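PDB 1VZV: varicella-zoster virus protease from Human herpesvirus 3, which is the protease part of the capsid scaffolding protein, a serine protease that probably cleaves the assembly protein during capsid maturation and is active as a dimer. Local coordinates for residues V139-N144 and A210-E215; A6-L11 and E154-L159. All coordinates share one frame; numbering follows the deposited sequence.

Contact 1 (V139-N144 and A210-E215); sequences VGTVVN and AKRRRE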
loop_
_atom_site.group_PDB
_atom_site.type_symbol
_atom_site.label_atom_id
_atom_site.label_comp_id
_atom_site.label_asym_id
_atom_site.label_seq_id
_atom_site.Cartn_x
_atom_site.Cartn_y
_atom_site.Cartn_z
ATOM N N VAL A 139 11.903 16.497 -7.307
ATOM C CA VAL A 139 12.333 16.841 -5.952
ATOM C C VAL A 139 11.529 17.660 -4.921
ATOM O O VAL A 139 11.880 17.638 -3.737
ATOM C CB VAL A 139 13.807 17.353 -5.965
ATOM C CG1 VAL A 139 14.686 16.388 -6.752
ATOM C CG2 VAL A 139 13.884 18.762 -6.539
ATOM N N GLY A 140 10.525 18.429 -5.319
ATOM C CA GLY A 140 9.774 19.174 -4.311
ATOM C C GLY A 140 8.295 18.850 -4.450
ATOM O O GLY A 140 7.436 19.591 -3.940
ATOM N N THR A 141 8.024 17.709 -5.107
ATOM C CA THR A 141 6.678 17.245 -5.434
ATOM C C THR A 141 5.776 16.760 -4.321
ATOM O O THR A 141 4.840 16.018 -4.585
ATOM C CB THR A 141 6.673 16.168 -6.567
ATOM O OG1 THR A 141 7.494 15.046 -6.206
ATOM C CG2 THR A 141 7.141 16.738 -7.882
ATOM N N VAL A 142 6.055 17.113 -3.073
ATOM C CA VAL A 142 5.153 16.711 -2.001
ATOM C C VAL A 142 4.009 17.745 -2.026
ATOM O O VAL A 142 4.220 18.902 -2.416
ATOM C CB VAL A 142 5.881 16.657 -0.664
ATOM C CG1 VAL A 142 5.058 17.273 0.415
ATOM C CG2 VAL A 142 6.178 15.226 -0.321
ATOM N N VAL A 143 2.790 17.337 -1.702
ATOM C CA VAL A 143 1.697 18.289 -1.744
ATOM C C VAL A 143 0.909 18.438 -0.461
ATOM O O VAL A 143 1.036 17.634 0.449
ATOM C CB VAL A 143 0.736 18.006 -2.904
ATOM C CG1 VAL A 143 1.396 18.334 -4.191
ATOM C CG2 VAL A 143 0.286 16.589 -2.885
ATOM N N ASN A 144 0.142 19.519 -0.380
ATOM C CA ASN A 144 -0.698 19.793 0.758
ATOM C C ASN A 144 -2.127 19.825 0.237
ATOM O O ASN A 144 -2.378 20.248 -0.891
ATOM C CB ASN A 144 -0.311 21.120 1.403
ATOM C CG ASN A 144 -0.953 21.323 2.768
ATOM O OD1 ASN A 144 -0.795 20.510 3.672
ATOM N ND2 ASN A 144 -1.673 22.424 2.924
ATOM N N ALA A 210 9.469 13.053 3.835
ATOM C CA ALA A 210 9.853 14.005 4.860
ATOM C C ALA A 210 10.650 15.112 4.199
ATOM O O ALA A 210 10.291 16.266 4.308
ATOM C CB ALA A 210 10.682 13.338 5.921
ATOM N N LYS A 211 11.689 14.757 3.448
ATOM C CA LYS A 211 12.519 15.771 2.810
ATOM C C LYS A 211 11.930 16.507 1.608
ATOM O O LYS A 211 12.271 17.677 1.407
ATOM C CB LYS A 211 13.944 15.269 2.536
ATOM C CG LYS A 211 14.079 14.245 1.440
ATOM C CD LYS A 211 15.341 13.392 1.600
ATOM C CE LYS A 211 15.173 12.354 2.733
ATOM N NZ LYS A 211 14.593 12.893 4.040
ATOM N N ARG A 212 11.046 15.869 0.828
ATOM C CA ARG A 212 10.420 16.539 -0.320
ATOM C C ARG A 212 9.550 17.651 0.259
ATOM O O ARG A 212 9.409 18.725 -0.337
ATOM C CB ARG A 212 9.517 15.589 -1.091
ATOM C CG ARG A 212 10.174 14.338 -1.652
ATOM C CD ARG A 212 10.971 14.654 -2.892
ATOM N NE ARG A 212 11.342 13.472 -3.674
ATOM C CZ ARG A 212 10.483 12.669 -4.309
ATOM N NH1 ARG A 212 9.162 12.856 -4.242
ATOM N NH2 ARG A 212 10.961 11.644 -4.997
ATOM N N ARG A 213 8.977 17.379 1.435
ATOM C CA ARG A 213 8.121 18.312 2.171
ATOM C C ARG A 213 8.938 19.550 2.568
ATOM O O ARG A 213 8.537 20.678 2.303
ATOM C CB ARG A 213 7.592 17.620 3.423
ATOM C CG ARG A 213 6.186 18.006 3.867
ATOM C CD ARG A 213 5.898 17.453 5.276
ATOM N NE ARG A 213 6.921 17.923 6.205
ATOM C CZ ARG A 213 6.828 19.042 6.921
ATOM N NH1 ARG A 213 5.705 19.762 6.926
ATOM N NH2 ARG A 213 7.837 19.403 7.702
ATOM N N ARG A 214 10.094 19.330 3.185
ATOM C CA ARG A 214 10.982 20.404 3.594
ATOM C C ARG A 214 11.457 21.206 2.386
ATOM O O ARG A 214 11.670 22.405 2.464
ATOM C CB ARG A 214 12.186 19.808 4.304
ATOM C CG ARG A 214 12.215 20.022 5.783
ATOM C CD ARG A 214 12.633 21.445 6.116
ATOM N NE ARG A 214 13.823 21.509 6.981
ATOM C CZ ARG A 214 13.850 21.166 8.274
ATOM N NH1 ARG A 214 12.750 20.734 8.897
ATOM N NH2 ARG A 214 14.988 21.267 8.952
ATOM N N GLU A 215 11.658 20.538 1.263
ATOM C CA GLU A 215 12.107 21.238 0.073
ATOM C C GLU A 215 11.006 22.151 -0.466
ATOM O O GLU A 215 11.286 23.258 -0.922
ATOM C CB GLU A 215 12.599 20.258 -1.030
ATOM C CG GLU A 215 14.130 19.955 -1.073
ATOM C CD GLU A 215 15.059 21.223 -1.167
ATOM O OE1 GLU A 215 14.576 22.377 -1.252
ATOM O OE2 GLU A 215 16.306 21.067 -1.146
#
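Gly140 sits against Arg212 with their CA atoms 4.8 Å apart, and two residues on, Val142 faces Arg213 at 5.4 Å between CA atoms. Residues 139-144 form an irregular loop that leads into strand 144-146, while 210-215 belong to the helix 205-216. No hydrogen bond joins the two. Val142 points at the helix and sets its two methyls against it, CG2 on CB of Arg212 at 3.4 Å and CG1 on CA and CG of Arg213, each at 3.7 Å. Arg212 starts with CG anti to the carbonyl carbon (chi1 -59°) and bends at chi2 (-77°). Its CD comes to 3.2 Å from the carbonyl O of Val139, and CB of Glu215 approaches the same oxygen. Farther out, Arg212 and Thr141 run side by side in the same direction, NH1 of Arg212 lying 3.4 Å from OG1 of Thr141 at an angle too poor for a hydrogen bond. Backbone bonds tie Thr141 to Val109 and Val143 to Pro107, in and just before the strand that carries Ser110. The loop directly follows Arg138, in the arginine-containing stretch that, as in relatives, probably forms the oxyanion hole. Helix and loop thus meet by van der Waals packing, mostly of aliphatic carbons and partly against the Val139 carbonyl, while polar ends look elsewhere: Thr141 OG1 to Arg138 O, Glu215 to a salt bridge with Arg59, Arg212 NH2 weakly to Gly136 O.

Contact 2 (A6-L11 and E154-L159); sequences AGYLAL and EPFRVL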
loop_
_atom_site.group_PDB
_atom_site.type_symbol
_atom_site.label_atom_id
_atom_site.label_comp_id
_atom_site.label_asym_id
_atom_site.label_seq_id
_atom_site.Cartn_x
_atom_site.Cartn_y
_atom_site.Cartn_z
ATOM N N ALA A 6 -2.351 21.899 -3.348
ATOM C CA ALA A 6 -1.443 22.914 -3.869
ATOM C C ALA A 6 -0.008 22.447 -3.624
ATOM O O ALA A 6 0.269 21.808 -2.614
ATOM C CB ALA A 6 -1.696 24.244 -3.202
ATOM N N GLY A 7 0.889 22.707 -4.568
ATOM C CA GLY A 7 2.272 22.294 -4.424
ATOM C C GLY A 7 3.007 22.701 -5.677
ATOM O O GLY A 7 2.409 23.294 -6.571
ATOM N N TYR A 8 4.303 22.417 -5.744
ATOM C CA TYR A 8 5.115 22.750 -6.909
ATOM C C TYR A 8 5.147 21.591 -7.869
ATOM O O TYR A 8 5.454 20.462 -7.486
ATOM C CB TYR A 8 6.556 23.001 -6.520
ATOM C CG TYR A 8 6.823 24.181 -5.639
ATOM C CD1 TYR A 8 7.004 25.433 -6.183
ATOM C CD2 TYR A 8 7.025 24.018 -4.279
ATOM C CE1 TYR A 8 7.384 26.475 -5.425
ATOM C CE2 TYR A 8 7.404 25.060 -3.509
ATOM C CZ TYR A 8 7.589 26.291 -4.091
ATOM O OH TYR A 8 8.031 27.350 -3.334
ATOM N N LEU A 9 4.907 21.874 -9.135
ATOM C CA LEU A 9 4.938 20.822 -10.136
ATOM C C LEU A 9 6.380 20.342 -10.267
ATOM O O LEU A 9 6.623 19.157 -10.518
ATOM C CB LEU A 9 4.446 21.364 -11.479
ATOM C CG LEU A 9 2.984 21.183 -11.879
ATOM C CD1 LEU A 9 2.144 20.896 -10.676
ATOM C CD2 LEU A 9 2.479 22.401 -12.635
ATOM N N ALA A 10 7.326 21.266 -10.073
ATOM C CA ALA A 10 8.761 20.974 -10.195
ATOM C C ALA A 10 9.653 22.112 -9.676
ATOM O O ALA A 10 9.295 23.297 -9.767
ATOM C CB ALA A 10 9.102 20.709 -11.661
ATOM N N LEU A 11 10.811 21.767 -9.122
ATOM C CA LEU A 11 11.698 22.816 -8.650
ATOM C C LEU A 11 12.757 23.027 -9.710
ATOM O O LEU A 11 13.406 22.061 -10.146
ATOM C CB LEU A 11 12.325 22.480 -7.297
ATOM C CG LEU A 11 11.440 22.588 -6.047
ATOM C CD1 LEU A 11 12.323 22.530 -4.822
ATOM C CD2 LEU A 11 10.662 23.877 -6.051
ATOM N N GLU A 154 -1.641 27.842 2.451
ATOM C CA GLU A 154 -1.215 28.526 3.649
ATOM C C GLU A 154 0.128 28.115 4.283
ATOM O O GLU A 154 0.846 28.989 4.796
ATOM C CB GLU A 154 -2.307 28.481 4.684
ATOM C CG GLU A 154 -1.955 29.303 5.855
ATOM C CD GLU A 154 -2.600 28.807 7.108
ATOM O OE1 GLU A 154 -2.298 27.648 7.490
ATOM O OE2 GLU A 154 -3.390 29.578 7.710
ATOM N N PRO A 155 0.476 26.791 4.288
ATOM C CA PRO A 155 1.724 26.232 4.854
ATOM C C PRO A 155 3.057 26.314 4.116
ATOM O O PRO A 155 4.064 25.872 4.663
ATOM C CB PRO A 155 1.359 24.772 5.107
ATOM C CG PRO A 155 0.408 24.475 4.019
ATOM C CD PRO A 155 -0.482 25.691 4.033
ATOM N N PHE A 156 3.076 26.785 2.873
ATOM C CA PHE A 156 4.331 26.913 2.128
ATOM C C PHE A 156 5.028 28.167 2.632
ATOM O O PHE A 156 4.745 29.249 2.142
ATOM C CB PHE A 156 4.037 27.045 0.643
ATOM C CG PHE A 156 3.422 25.818 0.053
ATOM C CD1 PHE A 156 4.222 24.782 -0.404
ATOM C CD2 PHE A 156 2.045 25.652 0.039
ATOM C CE1 PHE A 156 3.669 23.614 -0.845
ATOM C CE2 PHE A 156 1.486 24.476 -0.406
ATOM C CZ PHE A 156 2.301 23.456 -0.846
ATOM N N ARG A 157 5.959 28.020 3.579
ATOM C CA ARG A 157 6.655 29.161 4.199
ATOM C C ARG A 157 7.472 30.097 3.339
ATOM O O ARG A 157 7.771 31.213 3.753
ATOM C CB ARG A 157 7.510 28.693 5.368
ATOM C CG ARG A 157 6.753 27.899 6.454
ATOM C CD ARG A 157 7.568 27.892 7.757
ATOM N NE ARG A 157 7.257 26.782 8.664
ATOM C CZ ARG A 157 7.804 26.631 9.875
ATOM N NH1 ARG A 157 8.676 27.532 10.329
ATOM N NH2 ARG A 157 7.480 25.589 10.639
ATOM N N VAL A 158 7.875 29.617 2.169
ATOM C CA VAL A 158 8.670 30.411 1.218
ATOM C C VAL A 158 7.816 31.164 0.170
ATOM O O VAL A 158 8.173 32.262 -0.269
ATOM C CB VAL A 158 9.732 29.531 0.466
ATOM C CG1 VAL A 158 10.795 29.023 1.441
ATOM C CG2 VAL A 158 9.038 28.345 -0.241
ATOM N N LEU A 159 6.696 30.569 -0.221
ATOM C CA LEU A 159 5.812 31.159 -1.206
ATOM C C LEU A 159 5.391 32.563 -0.772
ATOM O O LEU A 159 4.781 32.752 0.266
ATOM C CB LEU A 159 4.595 30.257 -1.411
ATOM C CG LEU A 159 3.699 30.649 -2.577
ATOM C CD1 LEU A 159 4.478 30.452 -3.864
ATOM C CD2 LEU A 159 2.399 29.859 -2.575
#
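Phe156 points its ring at the strand backbone of Ala6 and Gly7, and its far end does the touching. Its CG stands anti to the carbonyl carbon, beside the backbone N (chi1 -66°). CZ lies 3.2 Å from Ala6 O, which sits at the ring edge near its plane. Gly7 CA comes obliquely to the same CZ at 3.8 Å. On the Ala6 side, CB of Ala6 is 4.2 Å from CE2 of Phe156, an apolar touch. The Tyr8 ring reaches the other side of Phe156 more loosely, its CE2 4.5 Å from CD1 of Phe156, and its hydroxyl goes on to Val158, where OH is 3.4 Å from CG2. Within its own segment Tyr8 carries CD2 of Leu11 over the centre of one ring face, 3.8 Å above the plane. One shell farther out, Phe62 of the neighbouring strand 61-67 meets both Phe156 and Tyr8 edge-to-face, joining them into an aromatic cluster. The contact therefore seats the loop between helices 149-152 and 161-173 on strand 3-8 of the central sheet. Across the two segments this is packing without hydrogen bonds, with the edge-to-face aromatic contacts supplied by Phe62. The buried Tyr8 hydroxyl and the Phe156 carbonyl are satisfied by Asp57 and Lys164, and these outside bonds probably help to position the Tyr8 ring and the loop.

How the contacts relate
The two contacts have centres 9 Å apart, and in sequence each has one segment lying between the two of the other. They meet directly where strand 144-146 pairs antiparallel with strand 3-8: Asn144 O and Ala6 N are 3.0 Å apart, a probable hydrogen bond. Packing adds to this, with Thr141 CG2 3.6 Å from Leu9 O and Val143 CB 3.8 Å from Ala6 O. Contact 1 lies nearer Ser110, of the catalytic triad His42, Ser110 and His129: the Thr141 side chain is about 6 Å from that of Ser110 and about 10 Å from that of His42, whereas the Tyr8 side chain of contact 2 is about 12 Å from that of Ser110.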